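Local coordinates for protein glycoside hydrolase family 31 (Trueperella pyogenes, PDB 5I0F) that probably degrades cycloalternan, a cyclic glucose oligosaccharide, by a retaining glycoside hydrolase mechanism that passes through a covalent glycosyl-enzyme intermediate, at residues 8-13 / 425-430; 196-201 / 468-473; 649-654 / 669-674; 675-680 / 723-728. All coordinates share one frame; numbering follows the deposited sequence.

Contact 1: 8-13 / 425-430; sequences GIEHPY and KNRGWW. With GLC (alpha-D-glucopyranose), chain B; BGC (beta-D-glucopyranose), chain C.
I9 and E10 meet R427 where a loop of the N-terminal beta domain reaches a loop of the family 31 TIM barrel. The barrel loop follows helix 400-412 and runs into the sugar pocket. Near its start, N426 forms an Asx turn: its OD1 accepts from the backbone N of G428, 3.0 Å away. R427 comes next and makes most of the contact. Its chain is extended from CG to NE and slides past I9 in the opposite direction, with R427 CB 4.0 Å from I9 CG1. At the tip, NH1 gives two bonds, both close to the guanidinium plane. R427 NH1 reaches I9 O at 3.0 Å, nearly straight (165°) and from above the carbonyl plane. The other is a salt bridge of 3.3 Å from R427 NH1 to E10 OE2. E10 OE2 also pairs with R7, and R427 NH2 with E418, so charges alternate here. The other carboxylate oxygen, E10 OE1, accepts from the backbone N of S475. W429 touches H11 through CZ3 and the glucose through NE1. W429 CZ3 lies 4.0 Å from H11 NE2. The bond from W429 NE1 to GLC O6, in the indole plane, is 2.9 Å long and nearly straight, at 171°. W430 ends the segment inside the pocket. One face of its indole lies against the glucose, with W430 CZ3 3.2 Å from GLC O4.

Contact 2: 196-201 / 468-473; sequences VFEQYK and GGEHAW. With GLC (alpha-D-glucopyranose), chain B.
V196 and E198 pack against E470 beside the sugar pocket, where a loop after strand 191-194 meets the TIM-barrel loop that follows strand 463-466. The tight part is close side-chain packing. V196 CG1 rests 3.8 Å from E470 CG, and the two side chains cross at about a right angle. E470 bends at chi2 (89°), which turns CD back toward E198. E470 OE1 then lies 3.9 Å from E198 CB. The polar end of E470 is held mainly by R516, through a salt bridge to OE2.

E198 and Y200 also belong to the glycan pocket. The Y200 ring turns one face to the glucose and the other to K201 CG. The E198 carboxylate extends to the sugar. There GLC O6 donates to E198 OE2 across an unusually short 2.5 Å, a length to be taken with caution.

The looser part is bridged by three waters, although the residues around it are buried. F197 CE1 approaches W473 CZ2 only at 4.5 Å. One water accepts from W473 NE1 and lies within hydrogen-bonding distance of V196 O and E470 O. A second accepts from E198 N and donates to E470 O. E198 OE1 and E470 OE1 are 4.5 Å apart. The third water donates to both of these oxygens and probably eases the repulsion of like charges, 2.8 Å from E198 OE1 and 2.9 Å from E470 OE1.

Contact 3: 649-654 / 669-674; sequences PLMRAM and RQYMLG
M651 lays its extended chain over the ring of Y671. M651 CG sits 3.8 Å from Y671 CD2. The methyl M651 CE lies over the same ring, 4.1 Å from the Y671 centroid and 15° off the normal, as a CH-pi contact. The sulfur is farther out, in an oblique Met-aromatic contact. Y671 CB lies 3.5 Å from R652 O. The ring OH bonds to F584 O, in the loop after helix 572-583.

L650 and L673 lie side by side, pointing the same way, with L650 CG 4.1 Å from L673 CD1. L650 CD1 rests on the G674 backbone, 3.9 Å from G674 N. R652 bends at chi3 and spreads one guanidinium face over the G674 carbonyl group. Its NE and NH2 both grip P649 O, in the guanidinium plane, while NH1 pairs with D675 and D657. M654 bends at chi2 and chi3. Its methyl meets the amide of Q670, with M654 CE 3.3 Å from Q670 NE2, which itself bonds to Y693 O. The M654 sulfur fits loosely against M672 CG.

Between the strands, R652 and M672 form an antiparallel hydrogen-bonded pair. R652 N reaches M672 O at 2.8 Å, and M672 N returns to R652 O. G674 N closes the ladder with a 2.9 Å bond to L650 O. The result is a short two-stranded antiparallel ladder at the margin of the beta sheet in the family 31 C-terminal domain.

Contact 4: 675-680 / 723-728; sequences DELLIN and IPVYRR
L678 and Y726 form the central hydrogen-bonded pair of an antiparallel beta ladder in the family 31 C-terminal domain. Strands 677-679 and 725-728 run 158° apart in direction.

Backbone bonds come first. L678 N reaches Y726 O at 2.7 Å, and Y726 N returns to L678 O. N680 N to P724 O and R728 N to E676 O extend the ladder at its two ends.

Apolar contacts follow on one face. L677 CD2 packs 3.7 Å from R727 CB. I679 lies beside V725, pointing the same way, with I679 CD1 4.0 Å from V725 CG2. Beyond the strand end, I679 CG2 also touches I723 CD1. The other face carries L678 and Y726, which meet W699 and L694.

Charge closes the outer end. R728 bends at chi3 (-52°) and grips E676 side-on in a salt bridge, with NE and NH2 each taking one carboxylate oxygen. The carboxylate and guanidinium planes are 54° apart. D675 O lies over one face of that guanidinium. A water donates to both E676 OE1 and R728 O. NH2 of R728 meets OE2 of E676 on its syn side, somewhat out of the carboxylate plane, at 2.8 Å, whereas R728 NE approaches E676 OE1 from above that plane at 2.9 Å.

How the contacts relate
From the N terminus, segment 8-13 comes first, and contact 1 closes a long loop onto the barrel at 425-430. Contact 2 starts inside that loop, at 196-201, and ends beyond it, at 468-473, so the two cross. Their centres are about 9 Å apart, they touch, and both reach the same glucose. Together they tie the N-terminal beta region to the TIM barrel. Contacts 3 and 4 follow in series as short closures within the C-terminal domain. Strands 671-673 and 677-679 are neighbours in one sheet, and a salt bridge between R652 and D675 joins the two contacts. The centres of contacts 2 and 3 lie about 27 Å apart.

Contact 1: 8-13 / 425-430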
# COMPACT_ATOMS: atom_id res chain seq x y z
N GLY A 8 8.20 -21.72 3.12
CA GLY A 8 7.45 -21.67 1.89
C GLY A 8 7.78 -20.47 1.02
O GLY A 8 8.89 -19.95 1.04
N ILE A 9 6.78 -20.05 0.24
CA ILE A 9 6.94 -18.93 -0.69
C ILE A 9 6.99 -17.61 0.10
O ILE A 9 7.56 -16.61 -0.37
CB ILE A 9 5.81 -18.94 -1.75
CG1 ILE A 9 6.10 -17.94 -2.89
CG2 ILE A 9 4.45 -18.69 -1.12
CD1 ILE A 9 5.11 -18.08 -4.04
N GLU A 10 6.39 -17.62 1.29
CA GLU A 10 6.41 -16.48 2.24
C GLU A 10 5.52 -15.32 1.76
O GLU A 10 5.81 -14.14 1.98
CB GLU A 10 7.83 -16.03 2.61
CG GLU A 10 8.63 -17.17 3.24
CD GLU A 10 10.04 -16.79 3.64
OE1 GLU A 10 10.23 -16.19 4.73
OE2 GLU A 10 10.99 -17.08 2.87
N HIS A 11 4.43 -15.69 1.10
CA HIS A 11 3.26 -14.79 0.93
C HIS A 11 2.77 -14.53 2.38
O HIS A 11 2.62 -15.47 3.14
CB HIS A 11 2.23 -15.52 0.05
CG HIS A 11 1.00 -14.72 -0.28
ND1 HIS A 11 0.17 -14.21 0.68
CD2 HIS A 11 0.39 -14.48 -1.47
CE1 HIS A 11 -0.85 -13.59 0.11
NE2 HIS A 11 -0.74 -13.75 -1.20
N PRO A 12 2.54 -13.26 2.78
CA PRO A 12 2.21 -13.05 4.21
C PRO A 12 0.89 -13.65 4.71
O PRO A 12 0.70 -13.76 5.92
CB PRO A 12 2.21 -11.53 4.36
CG PRO A 12 2.11 -10.98 2.98
CD PRO A 12 2.78 -11.99 2.09
N TYR A 13 -0.03 -13.98 3.81
CA TYR A 13 -1.33 -14.51 4.17
C TYR A 13 -1.66 -15.89 3.57
O TYR A 13 -2.80 -16.32 3.67
CB TYR A 13 -2.40 -13.49 3.77
CG TYR A 13 -2.24 -12.14 4.42
CD1 TYR A 13 -2.55 -11.94 5.78
CD2 TYR A 13 -1.83 -11.02 3.68
CE1 TYR A 13 -2.41 -10.68 6.38
CE2 TYR A 13 -1.69 -9.78 4.26
CZ TYR A 13 -1.97 -9.60 5.61
OH TYR A 13 -1.82 -8.32 6.14
N LYS A 425 14.47 -13.20 -7.13
CA LYS A 425 13.53 -13.22 -8.26
C LYS A 425 12.12 -13.08 -7.73
O LYS A 425 11.70 -13.88 -6.87
CB LYS A 425 13.65 -14.51 -9.06
CG LYS A 425 15.03 -14.79 -9.60
CD LYS A 425 15.42 -13.79 -10.66
CE LYS A 425 16.80 -14.09 -11.25
NZ LYS A 425 17.00 -15.49 -11.67
N ASN A 426 11.39 -12.07 -8.20
CA ASN A 426 10.09 -11.74 -7.61
C ASN A 426 9.16 -12.95 -7.52
O ASN A 426 8.92 -13.61 -8.52
CB ASN A 426 9.42 -10.59 -8.37
CG ASN A 426 8.07 -10.21 -7.81
OD1 ASN A 426 7.80 -10.40 -6.62
ND2 ASN A 426 7.21 -9.67 -8.67
N ARG A 427 8.66 -13.22 -6.30
CA ARG A 427 7.77 -14.35 -6.03
C ARG A 427 6.30 -14.06 -6.26
O ARG A 427 5.48 -14.98 -6.21
CB ARG A 427 7.97 -14.84 -4.59
CG ARG A 427 9.38 -15.40 -4.36
CD ARG A 427 9.57 -15.80 -2.91
NE ARG A 427 10.98 -16.04 -2.57
CZ ARG A 427 11.43 -16.39 -1.36
NH1 ARG A 427 10.58 -16.58 -0.35
NH2 ARG A 427 12.73 -16.56 -1.17
N GLY A 428 5.97 -12.80 -6.49
CA GLY A 428 4.62 -12.36 -6.68
C GLY A 428 4.09 -12.70 -8.06
O GLY A 428 4.79 -13.24 -8.92
N TRP A 429 2.83 -12.33 -8.24
CA TRP A 429 2.09 -12.64 -9.46
C TRP A 429 2.31 -11.56 -10.53
O TRP A 429 2.32 -11.87 -11.71
CB TRP A 429 0.58 -12.79 -9.13
CG TRP A 429 -0.03 -11.60 -8.42
CD1 TRP A 429 -0.56 -10.49 -9.00
CD2 TRP A 429 -0.13 -11.40 -6.99
NE1 TRP A 429 -1.00 -9.60 -8.02
CE2 TRP A 429 -0.76 -10.14 -6.79
CE3 TRP A 429 0.24 -12.17 -5.87
CZ2 TRP A 429 -1.01 -9.62 -5.51
CZ3 TRP A 429 -0.03 -11.65 -4.58
CH2 TRP A 429 -0.65 -10.38 -4.42
N TRP A 430 2.52 -10.31 -10.12
CA TRP A 430 2.73 -9.19 -11.06
C TRP A 430 4.22 -9.01 -11.29
O TRP A 430 4.98 -8.91 -10.32
CB TRP A 430 2.14 -7.94 -10.42
CG TRP A 430 1.93 -6.74 -11.29
CD1 TRP A 430 1.43 -6.70 -12.56
CD2 TRP A 430 2.13 -5.38 -10.89
NE1 TRP A 430 1.35 -5.39 -12.99
CE2 TRP A 430 1.77 -4.56 -11.98
CE3 TRP A 430 2.60 -4.77 -9.71
CZ2 TRP A 430 1.86 -3.17 -11.94
CZ3 TRP A 430 2.68 -3.39 -9.66
CH2 TRP A 430 2.31 -2.60 -10.77
C1 GLC B . -3.42 -5.15 -12.23
C2 GLC B . -3.52 -3.73 -11.65
C3 GLC B . -2.18 -3.30 -11.07
C4 GLC B . -1.74 -4.30 -10.01
C5 GLC B . -1.63 -5.67 -10.69
C6 GLC B . -1.17 -6.77 -9.75
O2 GLC B . -3.95 -2.83 -12.67
O3 GLC B . -2.32 -1.99 -10.48
O4 GLC B . -0.48 -3.89 -9.43
O5 GLC B . -2.90 -6.05 -11.25
O6 GLC B . -2.19 -7.12 -8.79
C2 BGC C . -1.37 0.86 -10.08
C3 BGC C . -2.39 1.31 -11.15
C4 BGC C . -1.71 1.37 -12.51
C5 BGC C . -1.04 0.03 -12.85
C6 BGC C . -0.20 0.20 -14.11
C1 BGC C . -0.04 0.22 -10.55
O2 BGC C . -1.85 0.54 -8.76
O3 BGC C . -2.95 2.58 -10.79
O4 BGC C . -2.66 1.72 -13.53
O5 BGC C . -0.21 -0.50 -11.79
O6 BGC C . 0.25 -1.08 -14.58

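Contact 2: 196-201 / 468-473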
# COMPACT_ATOMS: atom_id res chain seq x y z
N VAL A 196 3.40 -4.93 4.85
CA VAL A 196 3.16 -4.31 3.55
C VAL A 196 2.67 -5.44 2.62
O VAL A 196 3.26 -6.53 2.58
CB VAL A 196 4.43 -3.66 3.02
CG1 VAL A 196 4.28 -3.25 1.57
CG2 VAL A 196 4.83 -2.48 3.90
N PHE A 197 1.54 -5.22 1.95
CA PHE A 197 0.97 -6.26 1.07
C PHE A 197 0.17 -5.65 -0.06
O PHE A 197 -0.51 -4.63 0.14
CB PHE A 197 0.10 -7.24 1.87
CG PHE A 197 -0.54 -8.30 1.02
CD1 PHE A 197 0.24 -9.30 0.44
CD2 PHE A 197 -1.88 -8.29 0.74
CE1 PHE A 197 -0.32 -10.28 -0.35
CE2 PHE A 197 -2.45 -9.27 -0.07
CZ PHE A 197 -1.67 -10.26 -0.63
N GLU A 198 0.25 -6.26 -1.23
CA GLU A 198 -0.57 -5.84 -2.36
C GLU A 198 -1.89 -6.63 -2.44
O GLU A 198 -1.93 -7.72 -3.00
CB GLU A 198 0.17 -5.95 -3.69
CG GLU A 198 -0.61 -5.22 -4.78
CD GLU A 198 -0.58 -5.85 -6.16
OE1 GLU A 198 0.45 -6.45 -6.55
OE2 GLU A 198 -1.60 -5.68 -6.87
N GLN A 199 -2.94 -6.07 -1.85
CA GLN A 199 -4.29 -6.61 -1.97
C GLN A 199 -4.96 -5.93 -3.14
O GLN A 199 -5.26 -4.71 -3.07
CB GLN A 199 -5.08 -6.40 -0.67
CG GLN A 199 -6.55 -6.81 -0.73
CD GLN A 199 -6.76 -8.23 -1.15
OE1 GLN A 199 -6.15 -9.15 -0.60
NE2 GLN A 199 -7.61 -8.43 -2.13
N TYR A 200 -5.15 -6.68 -4.23
CA TYR A 200 -5.71 -6.13 -5.46
C TYR A 200 -7.22 -6.07 -5.31
O TYR A 200 -7.89 -7.08 -5.41
CB TYR A 200 -5.29 -6.92 -6.71
CG TYR A 200 -5.97 -6.50 -8.02
CD1 TYR A 200 -5.80 -5.22 -8.55
CD2 TYR A 200 -6.76 -7.40 -8.73
CE1 TYR A 200 -6.43 -4.84 -9.74
CE2 TYR A 200 -7.38 -7.03 -9.92
CZ TYR A 200 -7.22 -5.75 -10.42
OH TYR A 200 -7.82 -5.40 -11.61
N LYS A 201 -7.71 -4.86 -5.04
CA LYS A 201 -9.13 -4.54 -4.84
C LYS A 201 -9.69 -5.12 -3.54
O LYS A 201 -9.11 -6.04 -2.94
CB LYS A 201 -9.98 -4.90 -6.08
CG LYS A 201 -9.37 -4.36 -7.39
CD LYS A 201 -10.27 -4.42 -8.61
CE LYS A 201 -10.74 -5.82 -8.93
NZ LYS A 201 -11.58 -5.85 -10.16
N GLY A 468 3.84 0.10 -7.04
CA GLY A 468 4.42 -1.11 -6.45
C GLY A 468 5.25 -0.88 -5.18
O GLY A 468 4.97 0.01 -4.40
N GLY A 469 6.23 -1.75 -4.97
CA GLY A 469 7.09 -1.72 -3.78
C GLY A 469 6.81 -2.81 -2.75
O GLY A 469 7.54 -2.89 -1.74
N GLU A 470 5.80 -3.65 -3.00
CA GLU A 470 5.36 -4.70 -2.06
C GLU A 470 5.94 -6.07 -2.42
O GLU A 470 5.52 -7.06 -1.84
CB GLU A 470 3.84 -4.84 -2.05
CG GLU A 470 3.06 -3.52 -2.07
CD GLU A 470 2.75 -2.96 -3.46
OE1 GLU A 470 3.17 -3.53 -4.50
OE2 GLU A 470 2.06 -1.91 -3.51
N HIS A 471 6.94 -6.14 -3.29
CA HIS A 471 7.27 -7.38 -3.99
C HIS A 471 8.20 -8.33 -3.22
O HIS A 471 8.33 -9.51 -3.58
CB HIS A 471 7.92 -7.05 -5.34
CG HIS A 471 7.28 -5.89 -6.04
ND1 HIS A 471 6.02 -5.98 -6.60
CD2 HIS A 471 7.69 -4.62 -6.22
CE1 HIS A 471 5.69 -4.81 -7.11
NE2 HIS A 471 6.69 -3.97 -6.90
N ALA A 472 8.87 -7.83 -2.18
CA ALA A 472 9.90 -8.63 -1.47
C ALA A 472 9.24 -9.54 -0.47
O ALA A 472 8.66 -9.05 0.51
CB ALA A 472 10.89 -7.73 -0.76
N TRP A 473 9.31 -10.86 -0.70
CA TRP A 473 8.87 -11.86 0.26
C TRP A 473 10.06 -12.75 0.58
O TRP A 473 10.72 -13.27 -0.32
CB TRP A 473 7.77 -12.74 -0.31
CG TRP A 473 6.47 -12.08 -0.70
CD1 TRP A 473 5.98 -10.86 -0.31
CD2 TRP A 473 5.47 -12.65 -1.53
NE1 TRP A 473 4.75 -10.63 -0.89
CE2 TRP A 473 4.42 -11.72 -1.64
CE3 TRP A 473 5.37 -13.86 -2.21
CZ2 TRP A 473 3.27 -11.98 -2.39
CZ3 TRP A 473 4.23 -14.12 -2.96
CH2 TRP A 473 3.20 -13.17 -3.06
C1 GLC B . -3.42 -5.15 -12.23
C2 GLC B . -3.52 -3.73 -11.65
C3 GLC B . -2.18 -3.30 -11.07
C4 GLC B . -1.74 -4.30 -10.01
C5 GLC B . -1.63 -5.67 -10.69
C6 GLC B . -1.17 -6.77 -9.75
O2 GLC B . -3.95 -2.83 -12.67
O3 GLC B . -2.32 -1.99 -10.48
O4 GLC B . -0.48 -3.89 -9.43
O5 GLC B . -2.90 -6.05 -11.25
O6 GLC B . -2.19 -7.12 -8.79
O HOH W 1 4.26 -8.12 0.68
O HOH W 2 2.46 -8.16 -1.73
O HOH W 3 3.07 -6.16 -5.68

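Contact 3: 649-654 / 669-674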
# COMPACT_ATOMS: atom_id res chain seq x y z
N PRO A 649 -3.63 16.33 10.54
CA PRO A 649 -3.96 15.96 9.16
C PRO A 649 -4.69 17.08 8.42
O PRO A 649 -5.26 17.96 9.06
CB PRO A 649 -4.91 14.77 9.33
CG PRO A 649 -4.80 14.34 10.75
CD PRO A 649 -4.34 15.52 11.53
N LEU A 650 -4.70 17.02 7.10
CA LEU A 650 -5.54 17.90 6.28
C LEU A 650 -6.90 17.24 6.15
O LEU A 650 -7.90 17.84 6.46
CB LEU A 650 -4.91 18.16 4.92
CG LEU A 650 -5.67 19.07 3.96
CD1 LEU A 650 -5.74 20.49 4.50
CD2 LEU A 650 -4.99 19.07 2.60
N MET A 651 -6.91 15.98 5.72
CA MET A 651 -8.12 15.15 5.74
C MET A 651 -8.21 14.51 7.11
O MET A 651 -7.48 13.56 7.41
CB MET A 651 -8.08 14.10 4.63
CG MET A 651 -9.32 13.24 4.52
SD MET A 651 -9.28 12.30 2.98
CE MET A 651 -10.89 11.51 3.02
N ARG A 652 -9.08 15.07 7.96
CA ARG A 652 -8.86 15.05 9.41
C ARG A 652 -10.03 14.42 10.13
O ARG A 652 -11.14 14.96 10.10
CB ARG A 652 -8.62 16.49 9.91
CG ARG A 652 -8.37 16.65 11.41
CD ARG A 652 -8.28 18.13 11.79
NE ARG A 652 -7.26 18.81 10.98
CZ ARG A 652 -7.00 20.11 11.01
NH1 ARG A 652 -7.65 20.92 11.84
NH2 ARG A 652 -6.05 20.61 10.22
N ALA A 653 -9.80 13.30 10.80
CA ALA A 653 -10.84 12.72 11.64
C ALA A 653 -11.35 13.74 12.66
O ALA A 653 -10.63 14.64 13.10
CB ALA A 653 -10.32 11.50 12.34
N MET A 654 -12.61 13.58 13.04
CA MET A 654 -13.28 14.55 13.92
C MET A 654 -12.66 14.65 15.30
O MET A 654 -12.73 15.70 15.95
CB MET A 654 -14.74 14.16 14.07
CG MET A 654 -15.48 14.03 12.77
SD MET A 654 -16.04 15.64 12.20
CE MET A 654 -17.51 15.68 13.22
N ARG A 669 -17.51 8.59 8.69
CA ARG A 669 -17.15 9.04 7.33
C ARG A 669 -17.48 10.53 7.06
O ARG A 669 -17.51 10.96 5.89
CB ARG A 669 -17.75 8.10 6.26
CG ARG A 669 -17.05 6.75 6.22
CD ARG A 669 -17.51 5.90 5.04
NE ARG A 669 -18.94 5.66 5.16
CZ ARG A 669 -19.53 4.60 5.74
NH1 ARG A 669 -20.85 4.56 5.81
NH2 ARG A 669 -18.81 3.59 6.23
N GLN A 670 -17.71 11.31 8.11
CA GLN A 670 -17.52 12.77 7.99
C GLN A 670 -16.14 13.10 8.49
O GLN A 670 -15.57 12.36 9.29
CB GLN A 670 -18.57 13.66 8.70
CG GLN A 670 -19.46 13.03 9.72
CD GLN A 670 -20.46 14.00 10.35
OE1 GLN A 670 -21.66 13.87 10.15
NE2 GLN A 670 -19.97 14.92 11.17
N TYR A 671 -15.61 14.21 7.99
CA TYR A 671 -14.27 14.61 8.35
C TYR A 671 -14.10 16.11 8.13
O TYR A 671 -14.86 16.72 7.39
CB TYR A 671 -13.25 13.82 7.51
CG TYR A 671 -13.34 14.06 6.02
CD1 TYR A 671 -14.20 13.31 5.22
CD2 TYR A 671 -12.56 15.05 5.41
CE1 TYR A 671 -14.30 13.53 3.85
CE2 TYR A 671 -12.62 15.27 4.05
CZ TYR A 671 -13.49 14.51 3.27
OH TYR A 671 -13.59 14.76 1.91
N MET A 672 -13.08 16.66 8.77
CA MET A 672 -12.70 18.03 8.57
C MET A 672 -11.69 18.08 7.41
O MET A 672 -10.82 17.19 7.29
CB MET A 672 -12.10 18.63 9.85
CG MET A 672 -13.04 18.64 11.06
SD MET A 672 -14.50 19.66 10.81
CE MET A 672 -13.80 21.29 10.56
N LEU A 673 -11.83 19.09 6.56
CA LEU A 673 -10.81 19.40 5.57
C LEU A 673 -10.17 20.66 6.08
O LEU A 673 -10.74 21.74 5.94
CB LEU A 673 -11.42 19.63 4.18
CG LEU A 673 -10.37 19.85 3.08
CD1 LEU A 673 -9.57 18.60 2.83
CD2 LEU A 673 -11.05 20.31 1.81
N GLY A 674 -8.99 20.53 6.69
CA GLY A 674 -8.40 21.63 7.44
C GLY A 674 -9.22 22.03 8.66
O GLY A 674 -10.05 21.27 9.14

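Contact 4: 675-680 / 723-728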
# COMPACT_ATOMS: atom_id res chain seq x y z
N ASP A 675 -8.97 23.23 9.17
CA ASP A 675 -9.64 23.72 10.38
C ASP A 675 -11.08 24.10 10.18
O ASP A 675 -11.84 24.07 11.14
CB ASP A 675 -8.95 24.98 10.92
CG ASP A 675 -7.59 24.73 11.50
OD1 ASP A 675 -7.15 23.59 11.67
OD2 ASP A 675 -6.96 25.74 11.85
N GLU A 676 -11.47 24.51 8.98
CA GLU A 676 -12.71 25.29 8.83
C GLU A 676 -13.90 24.56 8.18
O GLU A 676 -15.05 24.97 8.39
CB GLU A 676 -12.43 26.59 8.06
CG GLU A 676 -11.29 27.43 8.63
CD GLU A 676 -11.52 27.88 10.08
OE1 GLU A 676 -12.68 28.04 10.51
OE2 GLU A 676 -10.52 28.08 10.81
N LEU A 677 -13.65 23.51 7.41
CA LEU A 677 -14.69 22.86 6.62
C LEU A 677 -14.98 21.46 7.12
O LEU A 677 -14.06 20.64 7.27
CB LEU A 677 -14.29 22.81 5.15
CG LEU A 677 -14.04 24.15 4.45
CD1 LEU A 677 -13.69 23.89 3.00
CD2 LEU A 677 -15.25 25.08 4.55
N LEU A 678 -16.25 21.18 7.37
CA LEU A 678 -16.72 19.85 7.72
C LEU A 678 -17.36 19.23 6.47
O LEU A 678 -18.31 19.81 5.92
CB LEU A 678 -17.75 19.94 8.87
CG LEU A 678 -18.37 18.62 9.35
CD1 LEU A 678 -17.31 17.58 9.59
CD2 LEU A 678 -19.16 18.84 10.63
N ILE A 679 -16.85 18.07 6.04
CA ILE A 679 -17.29 17.42 4.81
C ILE A 679 -18.07 16.15 5.11
O ILE A 679 -17.67 15.38 5.97
CB ILE A 679 -16.09 17.00 3.91
CG1 ILE A 679 -14.96 18.04 3.92
CG2 ILE A 679 -16.58 16.67 2.50
CD1 ILE A 679 -15.36 19.43 3.48
N ASN A 680 -19.13 15.89 4.36
CA ASN A 680 -19.90 14.67 4.53
C ASN A 680 -20.37 14.09 3.19
O ASN A 680 -21.52 14.34 2.77
CB ASN A 680 -21.08 14.88 5.49
CG ASN A 680 -21.75 13.57 5.88
OD1 ASN A 680 -21.24 12.48 5.58
ND2 ASN A 680 -22.90 13.67 6.54
N ILE A 723 -22.57 18.62 -2.32
CA ILE A 723 -22.05 17.69 -1.33
C ILE A 723 -22.11 18.46 -0.00
O ILE A 723 -21.67 19.60 0.03
CB ILE A 723 -20.62 17.17 -1.63
CG1 ILE A 723 -20.09 16.35 -0.44
CG2 ILE A 723 -19.65 18.28 -2.02
CD1 ILE A 723 -18.70 15.76 -0.64
N PRO A 724 -22.67 17.86 1.07
CA PRO A 724 -22.78 18.60 2.32
C PRO A 724 -21.42 19.04 2.88
O PRO A 724 -20.52 18.22 3.11
CB PRO A 724 -23.49 17.63 3.26
CG PRO A 724 -24.27 16.74 2.35
CD PRO A 724 -23.40 16.58 1.14
N VAL A 725 -21.27 20.35 3.03
CA VAL A 725 -20.05 20.98 3.47
C VAL A 725 -20.47 22.14 4.35
O VAL A 725 -21.29 22.97 3.91
CB VAL A 725 -19.19 21.51 2.30
CG1 VAL A 725 -18.02 22.35 2.81
CG2 VAL A 725 -18.66 20.35 1.44
N TYR A 726 -19.91 22.20 5.56
CA TYR A 726 -20.24 23.25 6.52
C TYR A 726 -18.96 23.97 6.94
O TYR A 726 -17.96 23.32 7.19
CB TYR A 726 -20.95 22.64 7.73
CG TYR A 726 -22.25 21.97 7.35
CD1 TYR A 726 -22.26 20.65 6.93
CD2 TYR A 726 -23.47 22.67 7.38
CE1 TYR A 726 -23.45 20.02 6.57
CE2 TYR A 726 -24.67 22.05 7.02
CZ TYR A 726 -24.66 20.72 6.62
OH TYR A 726 -25.81 20.06 6.25
N ARG A 727 -19.00 25.30 6.96
CA ARG A 727 -17.85 26.12 7.34
C ARG A 727 -18.07 26.70 8.72
O ARG A 727 -19.15 27.24 9.00
CB ARG A 727 -17.65 27.27 6.34
CG ARG A 727 -16.44 28.16 6.64
CD ARG A 727 -16.54 29.51 5.91
NE ARG A 727 -16.62 29.28 4.48
CZ ARG A 727 -17.48 29.84 3.63
NH1 ARG A 727 -18.40 30.75 3.99
NH2 ARG A 727 -17.41 29.46 2.35
N ARG A 728 -17.04 26.65 9.57
CA ARG A 728 -17.14 27.27 10.90
C ARG A 728 -17.46 28.75 10.75
O ARG A 728 -16.90 29.42 9.89
CB ARG A 728 -15.84 27.16 11.68
CG ARG A 728 -15.46 25.74 12.08
CD ARG A 728 -14.44 25.72 13.21
NE ARG A 728 -13.26 26.55 12.93
CZ ARG A 728 -12.20 26.66 13.74
NH1 ARG A 728 -12.15 25.99 14.88
NH2 ARG A 728 -11.18 27.44 13.42
O HOH W 4 -14.23 29.66 8.88